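Local coordinates for protein succinyl-CoA ligase (ADP-forming) subunit alpha (Methanosaeta concilii, PDB 6HXI) that binds coenzyme A and joins a CoA-ligase region to a helical citrate synthase-like region within one chain, at residues E365-L368 / K373-D376; I356-D361 / W392-L397; A402-L407 / G545-D550. All coordinates share one frame; numbering follows the deposited sequence.

In the fold
Interaction 1 is nested inside the chain loop closed by interaction 2. Interaction 3 opens after both and joins two helices of the citrate synthase-like region. Interaction 1 is partly buried and mainly polar and charged. It joins a loop and a short strand to the start of helix 374-379. The backbones of Leu368 and Asp361 connect it to interaction 2. Interaction 2 is small and buried, with one lysine reaching a threonine. Interaction 3 is wholly apolar and buried, between two long helices. Phe393 and Leu397 of interaction 2 pack on Phe548 and Ile405 of interaction 3. All three touch the second subunit.

Interaction 1 of 3, residues E365-L368 / K373-D376; sequences EELL and KLSD
Leu368 and Lys373 face each other as an antiparallel non-hydrogen-bonded pair, their CA atoms 4.5 Å apart. They belong to a short beta hairpin, strands 368-369 and 372-373, that runs straight into helix 374-379. Lys373 is the N-cap residue of that helix. The backbone bond next to the pair runs from Leu374 N to Leu367 O, 2.9 Å.

Glu366 carries most of the polar contact. Its chain is extended and lays the carboxylate beside the first turn of the helix. OE2 takes two bonds from one residue. Ser375 N reaches it at 2.9 Å, nearly along its C-O axis, with an N-H...O angle of 167°. Ser375 OG donates to the same oxygen, also at 2.9 Å, from the syn side and 15° out of the carboxylate plane. The serine chi1 of 61° turns OG back towards this carboxylate. The two bonds hold the carboxylate at the helix start, where the helix end would probably stabilise its negative charge.

Lys373 crosses Glu366 at about a right angle, and the bend at chi4 brings its amine up to both acids, which it meets on one side. NZ lies 3.7 Å from Glu366 OE1 and 3.8 Å from Glu365 OE1. Both salt bridges are long, so the network is loose. Lys493 of the second subunit binds the backbone oxygen of Glu365, and Lys500 of that subunit packs on Glu366 and Ser375.

Apolar packing completes the contact. Leu368 CD2 lies against the backbone and CG of Lys373, while Leu367 CD2 meets Leu374 CD2 at 3.6 Å.

Interaction 2 of 3, residues I356-D361 / W392-L397; sequences ICTISD and WFKKEL
Thr358 OG1 is gripped from two subunits. Within the chain, Lys394 NZ donates a hydrogen bond to Thr358 OG1 over 3.1 Å. From the second subunit, Asp590 is hydrogen-bonded to the same hydroxyl and is its stronger polar partner. Thr358 OG1 thus has both a lysine amine and the OD1 of Asp590 of the second subunit as partners. Thr358 is buried, and these two partners satisfy its hydroxyl. This is packing of a helix end on a turn between strands, at a subunit interface that shares the threonine hydroxyl.

The Lys394 side chain crosses those of Thr358 and Ile359 at about a right angle. Its backbone has a positive phi of 53°, the left-handed region, where the chain leaves helix 383-393. The side chain points at the other segment from its root. A bend at chi3, -70°, then carries the amine round to the threonine. The methylenes touch on the way. Lys394 CD lies 3.4 Å from Thr358 OG1 and 3.5 Å from Thr358 O. Lower on the chain, Ile359 CG2 rests against Lys394 CG at 4.0 Å, a light apolar contact that Lys394 CD shares.

Thr358 and Ile359 form the brief break between strands 355-357 and 360-361. Ile359 is joined by a backbone hydrogen bond to Ala370, in the turn of hairpin 368-373. On the helix side, Trp392 packs on Leu575 and Leu578 of helix 571-594. Strand 355-357 itself pairs in a parallel ladder with a strand of the third subunit. Lys394, just past helix 383-393, ties that helix to the turn that follows strand 355-357.

Interaction 3 of 3, residues A402-L407 / G545-D550; sequences AHFIEL and GILFID
Phe404 brings the far end of its ring against Leu547, with CZ 3.5 Å from Leu547 CB. This is helix-to-helix packing inside the largely helical citrate synthase-like region. Helices 399-412 and 540-555 run almost antiparallel here. The short segments are at 166° to each other, and their axes come within 11.5 Å. The contact is built entirely from apolar side chains.

Phe404 does most of the bridging. Its CG is anti to the backbone N, chi1 -174°, which directs the ring toward helix 540-555. The side chains of Phe404 and Leu547 cross at about a right angle. Leu547 CD1 also reaches the ring, 4.0 Å from Phe404 CZ. The next residue on the opposing helix, Phe548, comes in at the edge of the Phe404 ring, where CD2 is 4.2 Å from Phe404 CE2. Phe404 therefore touches two successive residues of the other helix.

Phe404 also meets Phe513 edge-to-face, and Leu505 and Tyr508 of helix 500-512 press on it. Leu547 packs on Ala509 of that same helix, so helix 500-512 lines one flank of the pair.

The second point of contact is Ile405. Its chi1 of -70° sets CG1 beside the backbone N and lets the branch run on towards the partner helix. The side chains of Ile405 and Phe548 meet obliquely. CG1 lies near the plane of the Phe548 ring, at its edge, 3.9 Å from CE2 and 4.2 Å from CZ of Phe548.

Interaction 1 of 3, residues E365-L368 / K373-D376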
loop_
_atom_site.group_PDB
_atom_site.type_symbol
_atom_site.label_atom_id
_atom_site.label_comp_id
_atom_site.label_asym_id
_atom_site.label_seq_id
_atom_site.Cartn_x
_atom_site.Cartn_y
_atom_site.Cartn_z
ATOM N N GLU B 365 8.709 15.299 -28.696
ATOM C CA GLU B 365 8.226 16.682 -28.664
ATOM C C GLU B 365 6.917 16.708 -27.877
ATOM O O GLU B 365 6.636 17.675 -27.175
ATOM C CB GLU B 365 8.000 17.148 -30.132
ATOM C CG GLU B 365 7.211 18.440 -30.341
ATOM C CD GLU B 365 6.203 18.429 -31.486
ATOM O OE1 GLU B 365 4.980 18.372 -31.210
ATOM O OE2 GLU B 365 6.639 18.498 -32.660
ATOM N N GLU B 366 6.133 15.611 -27.963
ATOM C CA GLU B 366 4.834 15.534 -27.316
ATOM C C GLU B 366 4.545 14.154 -26.758
ATOM O O GLU B 366 4.875 13.152 -27.379
ATOM C CB GLU B 366 3.775 15.898 -28.353
ATOM C CG GLU B 366 2.525 16.477 -27.735
ATOM C CD GLU B 366 1.362 16.617 -28.690
ATOM O OE1 GLU B 366 1.544 17.169 -29.802
ATOM O OE2 GLU B 366 0.250 16.193 -28.304
ATOM N N LEU B 367 3.877 14.107 -25.610
ATOM C CA LEU B 367 3.450 12.889 -24.954
ATOM C C LEU B 367 2.531 12.092 -25.870
ATOM O O LEU B 367 1.638 12.666 -26.509
ATOM C CB LEU B 367 2.720 13.286 -23.654
ATOM C CG LEU B 367 2.131 12.195 -22.800
ATOM C CD1 LEU B 367 3.233 11.240 -22.288
ATOM C CD2 LEU B 367 1.356 12.798 -21.659
ATOM N N LEU B 368 2.786 10.766 -25.989
ATOM C CA LEU B 368 1.996 9.846 -26.810
ATOM C C LEU B 368 1.318 8.824 -25.910
ATOM O O LEU B 368 1.959 8.305 -24.977
ATOM C CB LEU B 368 2.929 9.081 -27.780
ATOM C CG LEU B 368 3.793 9.863 -28.751
ATOM C CD1 LEU B 368 4.528 8.906 -29.668
ATOM C CD2 LEU B 368 2.951 10.747 -29.667
ATOM N N LYS B 373 -0.744 11.256 -30.278
ATOM C CA LYS B 373 -0.370 12.495 -29.555
ATOM C C LYS B 373 -1.484 12.900 -28.549
ATOM O O LYS B 373 -2.669 12.850 -28.889
ATOM C CB LYS B 373 -0.157 13.653 -30.540
ATOM C CG LYS B 373 1.042 13.528 -31.484
ATOM C CD LYS B 373 0.795 14.449 -32.690
ATOM C CE LYS B 373 2.063 14.683 -33.487
ATOM N NZ LYS B 373 3.107 15.439 -32.716
ATOM N N LEU B 374 -1.104 13.334 -27.358
ATOM C CA LEU B 374 -2.064 13.755 -26.337
ATOM C C LEU B 374 -3.016 14.849 -26.846
ATOM O O LEU B 374 -4.216 14.766 -26.570
ATOM C CB LEU B 374 -1.368 14.147 -25.019
ATOM C CG LEU B 374 -2.219 14.664 -23.829
ATOM C CD1 LEU B 374 -3.358 13.686 -23.420
ATOM C CD2 LEU B 374 -1.346 14.955 -22.649
ATOM N N SER B 375 -2.507 15.822 -27.625
ATOM C CA SER B 375 -3.322 16.910 -28.188
ATOM C C SER B 375 -4.380 16.357 -29.105
ATOM O O SER B 375 -5.484 16.869 -29.067
ATOM C CB SER B 375 -2.462 17.953 -28.906
ATOM O OG SER B 375 -1.749 17.395 -30.002
ATOM N N ASP B 376 -4.093 15.266 -29.862
ATOM C CA ASP B 376 -5.079 14.582 -30.696
ATOM C C ASP B 376 -6.136 13.835 -29.862
ATOM O O ASP B 376 -7.299 13.825 -30.235
ATOM C CB ASP B 376 -4.397 13.651 -31.706
ATOM C CG ASP B 376 -3.646 14.363 -32.821
ATOM O OD1 ASP B 376 -3.855 15.603 -33.005
ATOM O OD2 ASP B 376 -2.866 13.694 -33.524
#

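Interaction 2 of 3, residues I356-D361 / W392-L397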
loop_
_atom_site.group_PDB
_atom_site.type_symbol
_atom_site.label_atom_id
_atom_site.label_comp_id
_atom_site.label_asym_id
_atom_site.label_seq_id
_atom_site.Cartn_x
_atom_site.Cartn_y
_atom_site.Cartn_z
ATOM N N ILE B 356 10.720 -2.685 -21.836
ATOM C CA ILE B 356 9.955 -2.377 -23.007
ATOM C C ILE B 356 8.707 -1.619 -22.509
ATOM O O ILE B 356 8.154 -1.984 -21.471
ATOM C CB ILE B 356 9.584 -3.641 -23.823
ATOM C CG1 ILE B 356 10.884 -4.357 -24.319
ATOM C CG2 ILE B 356 8.674 -3.226 -25.004
ATOM C CD1 ILE B 356 10.708 -5.686 -24.961
ATOM N N CYS B 357 8.273 -0.588 -23.255
ATOM C CA CYS B 357 7.044 0.161 -23.005
ATOM C C CYS B 357 6.294 0.272 -24.341
ATOM O O CYS B 357 6.815 0.825 -25.313
ATOM C CB CYS B 357 7.305 1.544 -22.415
ATOM S SG CYS B 357 5.773 2.440 -21.987
ATOM N N THR B 358 5.084 -0.252 -24.392
ATOM C CA THR B 358 4.322 -0.162 -25.622
ATOM C C THR B 358 3.128 0.789 -25.472
ATOM O O THR B 358 2.399 0.937 -26.428
ATOM C CB THR B 358 3.810 -1.574 -26.038
ATOM O OG1 THR B 358 2.774 -1.937 -25.135
ATOM C CG2 THR B 358 4.908 -2.663 -26.050
ATOM N N ILE B 359 2.879 1.391 -24.288
ATOM C CA ILE B 359 1.628 2.155 -24.109
ATOM C C ILE B 359 1.770 3.683 -24.113
ATOM O O ILE B 359 0.780 4.366 -24.285
ATOM C CB ILE B 359 0.884 1.678 -22.820
ATOM C CG1 ILE B 359 1.694 1.936 -21.540
ATOM C CG2 ILE B 359 0.480 0.200 -22.935
ATOM C CD1 ILE B 359 0.838 2.207 -20.330
ATOM N N SER B 360 2.945 4.215 -23.843
ATOM C CA SER B 360 3.091 5.661 -23.759
ATOM C C SER B 360 4.514 6.031 -23.972
ATOM O O SER B 360 5.403 5.241 -23.711
ATOM C CB SER B 360 2.608 6.178 -22.400
ATOM O OG SER B 360 3.489 5.659 -21.424
ATOM N N ASP B 361 4.748 7.249 -24.383
ATOM C CA ASP B 361 6.077 7.746 -24.704
ATOM C C ASP B 361 6.133 9.232 -24.448
ATOM O O ASP B 361 5.456 10.024 -25.136
ATOM C CB ASP B 361 6.387 7.421 -26.192
ATOM C CG ASP B 361 7.815 7.698 -26.617
ATOM O OD1 ASP B 361 8.569 8.299 -25.813
ATOM O OD2 ASP B 361 8.178 7.319 -27.755
ATOM N N TRP B 392 -4.776 1.006 -21.643
ATOM C CA TRP B 392 -4.927 -0.370 -21.177
ATOM C C TRP B 392 -5.112 -1.371 -22.326
ATOM O O TRP B 392 -4.595 -2.473 -22.232
ATOM C CB TRP B 392 -6.116 -0.532 -20.209
ATOM C CG TRP B 392 -6.059 0.251 -18.926
ATOM C CD1 TRP B 392 -5.197 1.262 -18.601
ATOM C CD2 TRP B 392 -7.009 0.175 -17.862
ATOM N NE1 TRP B 392 -5.555 1.822 -17.405
ATOM C CE2 TRP B 392 -6.677 1.181 -16.932
ATOM C CE3 TRP B 392 -8.138 -0.640 -17.617
ATOM C CZ2 TRP B 392 -7.411 1.384 -15.756
ATOM C CZ3 TRP B 392 -8.827 -0.486 -16.415
ATOM C CH2 TRP B 392 -8.491 0.544 -15.522
ATOM N N PHE B 393 -5.918 -1.056 -23.355
ATOM C CA PHE B 393 -6.174 -2.075 -24.385
ATOM C C PHE B 393 -5.437 -1.818 -25.660
ATOM O O PHE B 393 -5.493 -2.653 -26.562
ATOM C CB PHE B 393 -7.677 -2.273 -24.645
ATOM C CG PHE B 393 -8.490 -2.490 -23.396
ATOM C CD1 PHE B 393 -8.969 -1.405 -22.653
ATOM C CD2 PHE B 393 -8.795 -3.766 -22.960
ATOM C CE1 PHE B 393 -9.703 -1.598 -21.478
ATOM C CE2 PHE B 393 -9.547 -3.960 -21.791
ATOM C CZ PHE B 393 -9.978 -2.875 -21.058
ATOM N N LYS B 394 -4.722 -0.681 -25.725
ATOM C CA LYS B 394 -4.007 -0.201 -26.921
ATOM C C LYS B 394 -4.970 -0.143 -28.123
ATOM O O LYS B 394 -4.671 -0.639 -29.195
ATOM C CB LYS B 394 -2.725 -1.011 -27.183
ATOM C CG LYS B 394 -1.652 -0.755 -26.138
ATOM C CD LYS B 394 -0.299 -1.321 -26.535
ATOM C CE LYS B 394 -0.287 -2.813 -26.514
ATOM N NZ LYS B 394 0.924 -3.362 -27.179
ATOM N N LYS B 395 -6.193 0.384 -27.871
ATOM C CA LYS B 395 -7.242 0.497 -28.871
ATOM C C LYS B 395 -7.872 1.861 -28.903
ATOM O O LYS B 395 -8.062 2.483 -27.879
ATOM C CB LYS B 395 -8.375 -0.527 -28.632
ATOM C CG LYS B 395 -7.966 -1.988 -28.732
ATOM C CD LYS B 395 -7.762 -2.425 -30.164
ATOM C CE LYS B 395 -6.782 -3.570 -30.224
ATOM N NZ LYS B 395 -7.267 -4.770 -29.512
ATOM N N GLU B 396 -8.295 2.268 -30.087
ATOM C CA GLU B 396 -9.086 3.466 -30.293
ATOM C C GLU B 396 -10.489 2.883 -30.256
ATOM O O GLU B 396 -10.892 2.196 -31.178
ATOM C CB GLU B 396 -8.760 4.128 -31.643
ATOM C CG GLU B 396 -9.432 5.492 -31.763
ATOM C CD GLU B 396 -8.894 6.487 -32.780
ATOM O OE1 GLU B 396 -9.415 7.629 -32.799
ATOM O OE2 GLU B 396 -7.952 6.144 -33.538
ATOM N N LEU B 397 -11.158 3.004 -29.110
ATOM C CA LEU B 397 -12.445 2.316 -28.948
ATOM C C LEU B 397 -13.552 3.070 -29.580
ATOM O O LEU B 397 -13.517 4.299 -29.555
ATOM C CB LEU B 397 -12.771 2.131 -27.445
ATOM C CG LEU B 397 -11.890 1.179 -26.643
ATOM C CD1 LEU B 397 -12.201 1.320 -25.228
ATOM C CD2 LEU B 397 -12.132 -0.282 -27.071
#

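Interaction 3 of 3, residues A402-L407 / G545-D550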
loop_
_atom_site.group_PDB
_atom_site.type_symbol
_atom_site.label_atom_id
_atom_site.label_comp_id
_atom_site.label_asym_id
_atom_site.label_seq_id
_atom_site.Cartn_x
_atom_site.Cartn_y
_atom_site.Cartn_z
ATOM N N ALA B 402 -16.144 3.384 -25.086
ATOM C CA ALA B 402 -15.531 4.406 -24.225
ATOM C C ALA B 402 -16.576 4.973 -23.234
ATOM O O ALA B 402 -16.253 5.151 -22.080
ATOM C CB ALA B 402 -14.954 5.525 -25.092
ATOM N N HIS B 403 -17.835 5.179 -23.659
ATOM C CA HIS B 403 -18.879 5.657 -22.758
ATOM C C HIS B 403 -19.281 4.598 -21.758
ATOM O O HIS B 403 -19.637 4.941 -20.643
ATOM C CB HIS B 403 -20.108 6.140 -23.540
ATOM C CG HIS B 403 -21.146 6.814 -22.689
ATOM N ND1 HIS B 403 -22.156 6.080 -22.038
ATOM C CD2 HIS B 403 -21.336 8.131 -22.428
ATOM C CE1 HIS B 403 -22.923 6.975 -21.423
ATOM N NE2 HIS B 403 -22.481 8.221 -21.630
ATOM N N PHE B 404 -19.251 3.323 -22.145
ATOM C CA PHE B 404 -19.537 2.240 -21.227
ATOM C C PHE B 404 -18.507 2.209 -20.100
ATOM O O PHE B 404 -18.875 2.083 -18.940
ATOM C CB PHE B 404 -19.598 0.894 -21.961
ATOM C CG PHE B 404 -20.037 -0.229 -21.073
ATOM C CD1 PHE B 404 -21.361 -0.333 -20.653
ATOM C CD2 PHE B 404 -19.118 -1.158 -20.598
ATOM C CE1 PHE B 404 -21.758 -1.365 -19.779
ATOM C CE2 PHE B 404 -19.525 -2.198 -19.738
ATOM C CZ PHE B 404 -20.830 -2.274 -19.318
ATOM N N ILE B 405 -17.215 2.380 -20.435
ATOM C CA ILE B 405 -16.140 2.413 -19.444
ATOM C C ILE B 405 -16.404 3.530 -18.432
ATOM O O ILE B 405 -16.330 3.281 -17.225
ATOM C CB ILE B 405 -14.743 2.549 -20.118
ATOM C CG1 ILE B 405 -14.390 1.230 -20.863
ATOM C CG2 ILE B 405 -13.659 2.906 -19.043
ATOM C CD1 ILE B 405 -13.195 1.346 -21.817
ATOM N N GLU B 406 -16.783 4.717 -18.929
ATOM C CA GLU B 406 -17.077 5.870 -18.077
ATOM C C GLU B 406 -18.344 5.658 -17.237
ATOM O O GLU B 406 -18.392 6.111 -16.100
ATOM C CB GLU B 406 -17.195 7.119 -18.917
ATOM C CG GLU B 406 -15.849 7.494 -19.557
ATOM C CD GLU B 406 -15.840 8.806 -20.321
ATOM O OE1 GLU B 406 -14.956 8.993 -21.186
ATOM O OE2 GLU B 406 -16.699 9.667 -20.034
ATOM N N LEU B 407 -19.351 4.925 -17.780
ATOM C CA LEU B 407 -20.573 4.595 -17.040
ATOM C C LEU B 407 -20.246 3.671 -15.858
ATOM O O LEU B 407 -20.745 3.903 -14.776
ATOM C CB LEU B 407 -21.575 3.949 -17.998
ATOM C CG LEU B 407 -22.964 3.492 -17.520
ATOM C CD1 LEU B 407 -23.793 4.686 -16.977
ATOM C CD2 LEU B 407 -23.762 2.890 -18.738
ATOM N N GLY B 545 -18.705 -7.681 -15.585
ATOM C CA GLY B 545 -17.882 -8.730 -16.171
ATOM C C GLY B 545 -18.429 -9.262 -17.490
ATOM O O GLY B 545 -17.704 -9.341 -18.481
ATOM N N ILE B 546 -19.727 -9.575 -17.524
ATOM C CA ILE B 546 -20.388 -10.113 -18.695
ATOM C C ILE B 546 -20.454 -9.072 -19.814
ATOM O O ILE B 546 -20.127 -9.395 -20.962
ATOM C CB ILE B 546 -21.789 -10.675 -18.296
ATOM C CG1 ILE B 546 -21.646 -11.968 -17.477
ATOM C CG2 ILE B 546 -22.725 -10.836 -19.519
ATOM C CD1 ILE B 546 -22.791 -12.192 -16.404
ATOM N N LEU B 547 -20.878 -7.827 -19.496
ATOM C CA LEU B 547 -20.986 -6.804 -20.544
ATOM C C LEU B 547 -19.638 -6.386 -21.078
ATOM O O LEU B 547 -19.537 -5.979 -22.226
ATOM C CB LEU B 547 -21.816 -5.593 -20.094
ATOM C CG LEU B 547 -23.297 -5.887 -19.853
ATOM C CD1 LEU B 547 -23.986 -4.685 -19.287
ATOM C CD2 LEU B 547 -23.962 -6.342 -21.102
ATOM N N PHE B 548 -18.591 -6.524 -20.246
ATOM C CA PHE B 548 -17.249 -6.191 -20.704
ATOM C C PHE B 548 -16.752 -7.186 -21.772
ATOM O O PHE B 548 -16.178 -6.753 -22.778
ATOM C CB PHE B 548 -16.266 -5.987 -19.570
ATOM C CG PHE B 548 -15.298 -4.897 -19.955
ATOM C CD1 PHE B 548 -14.166 -5.185 -20.709
ATOM C CD2 PHE B 548 -15.544 -3.578 -19.610
ATOM C CE1 PHE B 548 -13.291 -4.173 -21.109
ATOM C CE2 PHE B 548 -14.686 -2.559 -20.029
ATOM C CZ PHE B 548 -13.564 -2.863 -20.773
ATOM N N ILE B 549 -17.084 -8.486 -21.618
ATOM C CA ILE B 549 -16.817 -9.511 -22.648
ATOM C C ILE B 549 -17.603 -9.139 -23.921
ATOM O O ILE B 549 -17.057 -9.211 -25.022
ATOM C CB ILE B 549 -17.173 -10.968 -22.188
ATOM C CG1 ILE B 549 -16.440 -11.369 -20.869
ATOM C CG2 ILE B 549 -16.944 -12.005 -23.333
ATOM C CD1 ILE B 549 -15.005 -11.141 -20.901
ATOM N N ASP B 550 -18.880 -8.753 -23.772
ATOM C CA ASP B 550 -19.694 -8.334 -24.935
ATOM C C ASP B 550 -19.141 -7.099 -25.650
ATOM O O ASP B 550 -19.180 -7.043 -26.870
ATOM C CB ASP B 550 -21.138 -8.131 -24.552
ATOM C CG ASP B 550 -21.890 -9.441 -24.444
ATOM O OD1 ASP B 550 -21.488 -10.448 -25.167
ATOM O OD2 ASP B 550 -22.891 -9.484 -23.670
#